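PDB 2DRH: 361aa long hypothetical D-aminopeptidase from Pyrococcus horikoshii, which probably acts as an aminopeptidase of the peptidase S58 (DmpA) family, although its own function has not been established. Local coordinates for residues A[19-23]-A[186-190]; A[44-50]-A[142-148]; A[133-137]-A[239-243]. All blocks are in the same frame, centred on the assembly; numbering follows the deposited sequence.

Contact 1. Residues A[19-23]-A[186-190]; sequences NKITD and GSASR
Lys20 and Ala188 bring the two backbones closest, with their CA atoms 4.2 Å apart. Segment 186-190 is an extended strand. Segment 19-23 runs past it as a loop and tightens into a 3-10 turn at 21-23. The backbones touch through a CA-H...O contact, Ala188 CA to Asn19 O at 3.2 Å. All three hydrogen bonds across the contact use a side chain.

Asn19 holds CG anti to the backbone N (chi1 -169°), which carries Asn19 OD1 to 3.1 Å from Ser189 N. The bond is nearly straight, but the N-H arrives from above the amide plane. The other end of the amide, ND2, goes to Glu321. Ser187 OG accepts the N-H of Ile21, with Ile21 N 3.0 Å from Ser187 OG, and is also bonded to Ala203 O. Ser189 OG donates to Asp23 OD2 at 2.6 Å, on the anti side of the carboxylate. Lys20 N reaches the same oxygen from the opposite face, 3.0 Å from Asp23 OD2. Lys20 N thus braces the carboxylate within the turn, and Ser189 OG ties it to the strand.

Strand 184-193 pairs with strand 198-207, where Ile21 and Ser187 pack on Leu204. Ile21 also meets Val29 of strand 28-36. Helix 309-328 lies against Ala188 and Arg190. It supplies Glu317 and Glu321 as salt-bridge partners of Arg190.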
loop_
_atom_site.group_PDB
_atom_site.type_symbol
_atom_site.label_atom_id
_atom_site.label_comp_id
_atom_site.label_asym_id
_atom_site.label_seq_id
_atom_site.Cartn_x
_atom_site.Cartn_y
_atom_site.Cartn_z
ATOM N N ASN A 19 -18.613 -9.646 -27.207
ATOM C CA ASN A 19 -18.024 -8.358 -26.855
ATOM C C ASN A 19 -18.604 -7.927 -25.508
ATOM O O ASN A 19 -19.086 -6.805 -25.337
ATOM C CB ASN A 19 -18.300 -7.298 -27.929
ATOM C CG ASN A 19 -17.481 -6.026 -27.711
ATOM O OD1 ASN A 19 -16.357 -6.080 -27.201
ATOM N ND2 ASN A 19 -18.035 -4.882 -28.106
ATOM N N LYS A 20 -18.561 -8.860 -24.560
ATOM C CA LYS A 20 -19.049 -8.649 -23.203
ATOM C C LYS A 20 -18.143 -9.437 -22.268
ATOM O O LYS A 20 -17.458 -10.373 -22.695
ATOM C CB LYS A 20 -20.484 -9.152 -23.053
ATOM C CG LYS A 20 -21.549 -8.331 -23.766
ATOM C CD LYS A 20 -22.899 -9.036 -23.652
ATOM C CE LYS A 20 -24.029 -8.250 -24.304
ATOM N NZ LYS A 20 -24.496 -7.107 -23.457
ATOM N N ILE A 21 -18.143 -9.065 -20.993
ATOM C CA ILE A 21 -17.311 -9.744 -20.008
ATOM C C ILE A 21 -17.570 -11.258 -19.968
ATOM O O ILE A 21 -16.684 -12.035 -19.616
ATOM C CB ILE A 21 -17.526 -9.149 -18.600
ATOM C CG1 ILE A 21 -16.478 -9.704 -17.639
ATOM C CG2 ILE A 21 -18.941 -9.453 -18.110
ATOM C CD1 ILE A 21 -16.506 -9.063 -16.257
ATOM N N THR A 22 -18.782 -11.668 -20.335
ATOM C CA THR A 22 -19.151 -13.084 -20.334
ATOM C C THR A 22 -18.494 -13.883 -21.461
ATOM O O THR A 22 -18.757 -15.077 -21.616
ATOM C CB THR A 22 -20.671 -13.270 -20.427
ATOM O OG1 THR A 22 -21.182 -12.482 -21.505
ATOM C CG2 THR A 22 -21.337 -12.849 -19.130
ATOM N N ASP A 23 -17.660 -13.223 -22.259
ATOM C CA ASP A 23 -16.949 -13.928 -23.317
ATOM C C ASP A 23 -15.907 -14.762 -22.590
ATOM O O ASP A 23 -15.288 -15.659 -23.162
ATOM C CB ASP A 23 -16.281 -12.956 -24.294
ATOM C CG ASP A 23 -17.240 -12.454 -25.356
ATOM O OD1 ASP A 23 -18.014 -13.279 -25.878
ATOM O OD2 ASP A 23 -17.219 -11.249 -25.679
ATOM N N GLY A 186 -21.911 -0.928 -18.813
ATOM C CA GLY A 186 -21.289 -1.016 -20.123
ATOM C C GLY A 186 -20.366 -2.224 -20.108
ATOM O O GLY A 186 -19.883 -2.612 -19.049
ATOM N N SER A 187 -20.117 -2.840 -21.258
ATOM C CA SER A 187 -19.235 -4.001 -21.271
ATOM C C SER A 187 -18.564 -4.215 -22.621
ATOM O O SER A 187 -19.021 -3.717 -23.651
ATOM C CB SER A 187 -20.008 -5.263 -20.870
ATOM O OG SER A 187 -19.114 -6.286 -20.441
ATOM N N ALA A 188 -17.461 -4.950 -22.603
ATOM C CA ALA A 188 -16.714 -5.235 -23.817
ATOM C C ALA A 188 -15.631 -6.246 -23.492
ATOM O O ALA A 188 -15.300 -6.449 -22.327
ATOM C CB ALA A 188 -16.090 -3.952 -24.375
ATOM N N SER A 189 -15.084 -6.882 -24.521
ATOM C CA SER A 189 -14.034 -7.869 -24.322
ATOM C C SER A 189 -13.021 -7.775 -25.448
ATOM O O SER A 189 -13.295 -7.193 -26.497
ATOM C CB SER A 189 -14.621 -9.283 -24.289
ATOM O OG SER A 189 -15.115 -9.651 -25.562
ATOM N N ARG A 190 -11.845 -8.345 -25.216
ATOM C CA ARG A 190 -10.777 -8.345 -26.206
ATOM C C ARG A 190 -10.075 -9.687 -26.171
ATOM O O ARG A 190 -9.973 -10.313 -25.116
ATOM C CB ARG A 190 -9.764 -7.234 -25.906
ATOM C CG ARG A 190 -10.265 -5.835 -26.212
ATOM C CD ARG A 190 -10.572 -5.673 -27.698
ATOM N NE ARG A 190 -10.901 -4.292 -28.043
ATOM C CZ ARG A 190 -12.076 -3.713 -27.819
ATOM N NH1 ARG A 190 -13.065 -4.387 -27.244
ATOM N NH2 ARG A 190 -12.262 -2.448 -28.176
#

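Contact 2. Residues A[44-50]-A[142-148]; sequences GKGPVRT and NDIRGRH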
loop_
_atom_site.group_PDB
_atom_site.type_symbol
_atom_site.label_atom_id
_atom_site.label_comp_id
_atom_site.label_asym_id
_atom_site.label_seq_id
_atom_site.Cartn_x
_atom_site.Cartn_y
_atom_site.Cartn_z
ATOM N N GLY A 44 -37.328 8.592 1.115
ATOM C CA GLY A 44 -37.811 7.374 1.735
ATOM C C GLY A 44 -38.891 6.726 0.899
ATOM O O GLY A 44 -39.199 5.545 1.066
ATOM N N LYS A 45 -39.466 7.496 -0.019
ATOM C CA LYS A 45 -40.528 6.988 -0.879
ATOM C C LYS A 45 -40.131 6.906 -2.360
ATOM O O LYS A 45 -40.356 5.883 -3.015
ATOM C CB LYS A 45 -41.772 7.865 -0.713
ATOM C CG LYS A 45 -42.906 7.534 -1.658
ATOM C CD LYS A 45 -44.079 8.481 -1.457
ATOM C CE LYS A 45 -45.101 8.312 -2.563
ATOM N NZ LYS A 45 -44.485 8.593 -3.892
ATOM N N GLY A 46 -39.544 7.976 -2.884
ATOM C CA GLY A 46 -39.142 7.983 -4.279
ATOM C C GLY A 46 -39.014 9.390 -4.824
ATOM O O GLY A 46 -39.054 10.346 -4.052
ATOM N N PRO A 47 -38.863 9.563 -6.149
ATOM C CA PRO A 47 -38.801 8.540 -7.205
ATOM C C PRO A 47 -37.646 7.556 -7.023
ATOM O O PRO A 47 -36.592 7.915 -6.500
ATOM C CB PRO A 47 -38.641 9.370 -8.476
ATOM C CG PRO A 47 -39.347 10.650 -8.135
ATOM C CD PRO A 47 -38.858 10.914 -6.737
ATOM N N VAL A 48 -37.847 6.317 -7.460
ATOM C CA VAL A 48 -36.816 5.296 -7.333
ATOM C C VAL A 48 -36.223 4.916 -8.683
ATOM O O VAL A 48 -36.934 4.510 -9.603
ATOM C CB VAL A 48 -37.362 4.023 -6.650
ATOM C CG1 VAL A 48 -38.567 3.522 -7.392
ATOM C CG2 VAL A 48 -36.287 2.943 -6.615
ATOM N N ARG A 49 -34.905 5.052 -8.783
ATOM C CA ARG A 49 -34.167 4.739 -10.000
ATOM C C ARG A 49 -32.848 4.111 -9.556
ATOM O O ARG A 49 -31.800 4.745 -9.605
ATOM C CB ARG A 49 -33.898 6.022 -10.792
ATOM C CG ARG A 49 -35.143 6.848 -11.146
ATOM C CD ARG A 49 -35.913 6.283 -12.338
ATOM N NE ARG A 49 -36.958 7.200 -12.809
ATOM C CZ ARG A 49 -38.135 7.381 -12.211
ATOM N NH1 ARG A 49 -38.439 6.705 -11.107
ATOM N NH2 ARG A 49 -39.009 8.246 -12.711
ATOM N N THR A 50 -32.910 2.865 -9.102
ATOM C CA THR A 50 -31.718 2.181 -8.632
ATOM C C THR A 50 -31.791 0.697 -8.994
ATOM O O THR A 50 -32.611 0.298 -9.819
ATOM C CB THR A 50 -31.558 2.368 -7.094
ATOM O OG1 THR A 50 -30.276 1.891 -6.682
ATOM C CG2 THR A 50 -32.636 1.615 -6.336
ATOM N N ASN A 142 -31.912 9.131 -8.150
ATOM C CA ASN A 142 -32.558 8.227 -7.205
ATOM C C ASN A 142 -32.720 8.708 -5.772
ATOM O O ASN A 142 -31.901 9.468 -5.258
ATOM C CB ASN A 142 -31.808 6.888 -7.198
ATOM C CG ASN A 142 -32.389 5.893 -6.214
ATOM O OD1 ASN A 142 -33.586 5.603 -6.241
ATOM N ND2 ASN A 142 -31.543 5.358 -5.340
ATOM N N ASP A 143 -33.802 8.257 -5.140
ATOM C CA ASP A 143 -34.067 8.568 -3.745
ATOM C C ASP A 143 -33.169 7.600 -2.988
ATOM O O ASP A 143 -33.621 6.573 -2.476
ATOM C CB ASP A 143 -35.538 8.306 -3.388
ATOM C CG ASP A 143 -35.777 8.279 -1.882
ATOM O OD1 ASP A 143 -35.243 9.168 -1.181
ATOM O OD2 ASP A 143 -36.497 7.375 -1.396
ATOM N N ILE A 144 -31.886 7.928 -2.935
ATOM C CA ILE A 144 -30.913 7.075 -2.269
ATOM C C ILE A 144 -31.130 6.942 -0.758
ATOM O O ILE A 144 -30.876 5.888 -0.186
ATOM C CB ILE A 144 -29.482 7.575 -2.570
ATOM C CG1 ILE A 144 -28.475 6.458 -2.294
ATOM C CG2 ILE A 144 -29.174 8.829 -1.749
ATOM C CD1 ILE A 144 -27.117 6.717 -2.910
ATOM N N ARG A 145 -31.605 8.002 -0.110
ATOM C CA ARG A 145 -31.853 7.949 1.325
ATOM C C ARG A 145 -32.904 6.883 1.658
ATOM O O ARG A 145 -32.920 6.349 2.762
ATOM C CB ARG A 145 -32.344 9.308 1.841
ATOM C CG ARG A 145 -31.309 10.432 1.813
ATOM C CD ARG A 145 -31.940 11.765 2.247
ATOM N NE ARG A 145 -32.472 11.698 3.604
ATOM C CZ ARG A 145 -31.741 11.841 4.706
ATOM N NH1 ARG A 145 -30.437 12.071 4.620
ATOM N NH2 ARG A 145 -32.310 11.729 5.898
ATOM N N GLY A 146 -33.775 6.578 0.699
ATOM C CA GLY A 146 -34.822 5.593 0.929
ATOM C C GLY A 146 -34.434 4.120 0.925
ATOM O O GLY A 146 -35.237 3.279 1.326
ATOM N N ARG A 147 -33.226 3.795 0.474
ATOM C CA ARG A 147 -32.767 2.403 0.452
ATOM C C ARG A 147 -33.849 1.486 -0.103
ATOM O O ARG A 147 -34.417 0.661 0.611
ATOM C CB ARG A 147 -32.365 1.952 1.860
ATOM C CG ARG A 147 -31.116 2.658 2.381
ATOM C CD ARG A 147 -31.287 3.137 3.818
ATOM N NE ARG A 147 -30.587 2.288 4.769
ATOM C CZ ARG A 147 -30.607 2.463 6.085
ATOM N NH1 ARG A 147 -31.300 3.463 6.624
ATOM N NH2 ARG A 147 -29.918 1.644 6.862
ATOM N N HIS A 148 -34.125 1.629 -1.392
ATOM C CA HIS A 148 -35.168 0.840 -2.032
ATOM C C HIS A 148 -34.726 -0.562 -2.434
ATOM O O HIS A 148 -35.556 -1.437 -2.676
ATOM C CB HIS A 148 -35.719 1.631 -3.222
ATOM C CG HIS A 148 -36.268 2.964 -2.824
ATOM N ND1 HIS A 148 -37.377 3.096 -2.013
ATOM C CD2 HIS A 148 -35.805 4.219 -3.033
ATOM C CE1 HIS A 148 -37.569 4.373 -1.739
ATOM N NE2 HIS A 148 -36.628 5.075 -2.344
#
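Gly44 and Gly146 meet backbone to backbone, with their CA atoms only 3.6 Å apart. A side chain at Gly146 would run into Gly44 and the carboxylate of Asp143. That carboxylate takes the N-H of Gly44 with both oxygens. Gly44 N lies 3.2 Å from Asp143 OD1 and 2.9 Å from Asp143 OD2, on the syn side of each and about 20° out of the plane.

His148 NE2 points to Asp143 OD2 of its own segment, a His-carboxylate pair whose modelled length is doubtful. The ring is held between two layers: Val48 CB over one face, Gly146 C over the other. Gly44 O sits at the ring edge, 3.4 Å from His148 CE1. Val48 CG2 also touches His148 CB.

Lys45 and Gly46 form a classic beta bulge, and a cis peptide precedes Pro47. The chain then enters strand 48-56, which pairs with strand 28-36. Asp143 is the centre of an inverse gamma turn in the loop between strand 132-136 and helix 151-160. Asp143 N bonds to Pro47 O at 3.1 Å.

With chi1 at 179° the Asn142 amide swings away from its own N and lies along the strand. Asn142 OD1 accepts from Arg49 N at 2.9 Å, with the N-H above the amide plane. Asn142 ND2 passes 3.5 Å from Thr50 CB. Asn142 ND2 and Thr50 OG1 both bond to Asp138. Arg49 turns its guanidinium away to Asp334 O and Gly37 O. On the far side of the loop, Arg147 makes salt bridges to Asp113 and Glu109 of the second subunit.

Contact 3. Residues A[133-137]-A[239-243]; sequences VLECN and SIIMI
Ser239 faces the end of strand 133-136 and reaches the backbone of Glu135 and Asn137 through two waters. The two strands run at 139° to each other, with their axes 6.6 Å apart at the closest. They stack face to face as parts of two layers. A chi1 of 173° puts Ser239 OG opposite its own N, where both waters meet it. One water accepts from Ser239 OG at 3.1 Å and donates to Glu135 O. A second donates to Ser239 OG at 2.9 Å and accepts from Asn137 N. The modelled approach of Ser239 OG to Cys136 SG is too close to be reliable. DmpA-family precursors are cut just before a serine that becomes the nucleophile. Ser239 is consistent with that role: it leads into strand 240-246, and the chain before it is not modelled.

Ile240 turns its side chain away, onto Leu266, but Ile240 N lies 3.7 Å from Cys136 SG. Ile241 points back and fills the space between the layers. Ile241 CG2 meets Leu134 CD2 at 3.8 Å, the two side chains crossing at a slant. Ile241 CG1 lies 4.0 Å from Cys136 SG. Ile241 CD1 comes within 3.6 Å of Glu135 O. Cutting Ile241 back to an alanine would remove CG1, CG2 and CD1, and is likely to open a gap beside Leu134 CD2 and Glu135 O. Met242 again points away, against Ala262 and Leu266.

Strand 132-136 pairs with strand 96-100, and helix 104-118 covers its outer side at Val133 and Glu135. Strand 240-246 runs between strands 198-207 and 278-285. Helix 252-268 backs it on the side away from Leu134. The order is helix, sheet, sheet, helix, the alpha-beta-beta-alpha sandwich of this family.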
loop_
_atom_site.group_PDB
_atom_site.type_symbol
_atom_site.label_atom_id
_atom_site.label_comp_id
_atom_site.label_asym_id
_atom_site.label_seq_id
_atom_site.Cartn_x
_atom_site.Cartn_y
_atom_site.Cartn_z
ATOM N N VAL A 133 -18.885 -6.301 -2.252
ATOM C CA VAL A 133 -19.879 -5.339 -2.702
ATOM C C VAL A 133 -19.228 -4.001 -3.021
ATOM O O VAL A 133 -18.437 -3.484 -2.226
ATOM C CB VAL A 133 -20.933 -5.105 -1.601
ATOM C CG1 VAL A 133 -22.024 -4.167 -2.099
ATOM C CG2 VAL A 133 -21.520 -6.436 -1.149
ATOM N N LEU A 134 -19.560 -3.443 -4.182
ATOM C CA LEU A 134 -19.033 -2.147 -4.603
ATOM C C LEU A 134 -20.193 -1.245 -5.026
ATOM O O LEU A 134 -21.311 -1.722 -5.233
ATOM C CB LEU A 134 -18.021 -2.313 -5.736
ATOM C CG LEU A 134 -16.721 -2.986 -5.278
ATOM C CD1 LEU A 134 -16.794 -4.478 -5.572
ATOM C CD2 LEU A 134 -15.527 -2.363 -5.986
ATOM N N GLU A 135 -19.940 0.051 -5.164
ATOM C CA GLU A 135 -21.035 0.944 -5.483
ATOM C C GLU A 135 -20.717 2.273 -6.133
ATOM O O GLU A 135 -19.561 2.671 -6.260
ATOM C CB GLU A 135 -21.806 1.239 -4.201
ATOM C CG GLU A 135 -20.913 1.695 -3.040
ATOM C CD GLU A 135 -20.093 2.944 -3.353
ATOM O OE1 GLU A 135 -20.676 3.959 -3.785
ATOM O OE2 GLU A 135 -18.861 2.908 -3.163
ATOM N N CYS A 136 -21.796 2.955 -6.510
ATOM C CA CYS A 136 -21.763 4.289 -7.098
ATOM C C CYS A 136 -22.987 5.043 -6.541
ATOM O O CYS A 136 -23.993 4.430 -6.185
ATOM C CB CYS A 136 -21.795 4.202 -8.625
ATOM S SG CYS A 136 -20.183 3.736 -9.341
ATOM N N ASN A 137 -22.894 6.366 -6.444
ATOM C CA ASN A 137 -23.982 7.179 -5.889
ATOM C C ASN A 137 -24.971 7.612 -6.981
ATOM O O ASN A 137 -24.608 8.366 -7.876
ATOM C CB ASN A 137 -23.371 8.417 -5.214
ATOM C CG ASN A 137 -24.372 9.192 -4.379
ATOM O OD1 ASN A 137 -25.565 9.198 -4.660
ATOM N ND2 ASN A 137 -23.881 9.863 -3.351
ATOM N N SER A 239 -17.599 8.834 -10.046
ATOM C CA SER A 239 -17.649 7.509 -9.455
ATOM C C SER A 239 -17.706 6.430 -10.546
ATOM O O SER A 239 -18.375 6.603 -11.566
ATOM C CB SER A 239 -18.878 7.421 -8.552
ATOM O OG SER A 239 -19.075 6.115 -8.061
ATOM N N ILE A 240 -16.994 5.327 -10.342
ATOM C CA ILE A 240 -17.011 4.234 -11.318
ATOM C C ILE A 240 -16.339 2.960 -10.819
ATOM O O ILE A 240 -15.289 2.994 -10.181
ATOM C CB ILE A 240 -16.352 4.644 -12.670
ATOM C CG1 ILE A 240 -16.277 3.420 -13.599
ATOM C CG2 ILE A 240 -14.965 5.236 -12.426
ATOM C CD1 ILE A 240 -15.689 3.689 -14.964
ATOM N N ILE A 241 -16.970 1.829 -11.112
ATOM C CA ILE A 241 -16.437 0.540 -10.710
ATOM C C ILE A 241 -16.098 -0.218 -11.978
ATOM O O ILE A 241 -16.910 -0.291 -12.899
ATOM C CB ILE A 241 -17.473 -0.283 -9.898
ATOM C CG1 ILE A 241 -17.925 0.511 -8.659
ATOM C CG2 ILE A 241 -16.873 -1.633 -9.506
ATOM C CD1 ILE A 241 -16.795 0.880 -7.691
ATOM N N MET A 242 -14.895 -0.771 -12.030
ATOM C CA MET A 242 -14.469 -1.525 -13.202
ATOM C C MET A 242 -14.191 -2.956 -12.792
ATOM O O MET A 242 -13.374 -3.210 -11.911
ATOM C CB MET A 242 -13.222 -0.882 -13.821
ATOM C CG MET A 242 -13.518 0.445 -14.504
ATOM S SD MET A 242 -12.195 1.663 -14.374
ATOM C CE MET A 242 -12.531 2.271 -12.712
ATOM N N ILE A 243 -14.894 -3.890 -13.416
ATOM C CA ILE A 243 -14.712 -5.302 -13.103
ATOM C C ILE A 243 -14.034 -5.967 -14.287
ATOM O O ILE A 243 -14.568 -5.983 -15.398
ATOM C CB ILE A 243 -16.062 -5.999 -12.830
ATOM C CG1 ILE A 243 -16.799 -5.281 -11.696
ATOM C CG2 ILE A 243 -15.833 -7.468 -12.464
ATOM C CD1 ILE A 243 -16.047 -5.275 -10.379
HETATM O O HOH W 1 -17.414 4.415 -6.042
HETATM O O HOH W 2 -20.619 7.504 -6.104
#

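How the contacts relate
Contact 3 lies near the middle of the chain, with the other two on either side. Its centre is about 17 Å from that of contact 1 and about 18 Å from that of contact 2. Contacts 1 and 2 are about 30 Å apart between centres and do not touch. Contact 3 touches both: Ile21 CD1 packs 3.7 Å from Ile243 O, and Ile144 CD1 lies 3.4 Å from Asn137 OD1. Contacts 1 and 3 share the sheet holding strands 184-193 and 240-246. Contacts 2 and 3 share the one with strands 48-56 and 132-136. Ser239, whose position is consistent with the family's nucleophile, belongs to contact 3 alone.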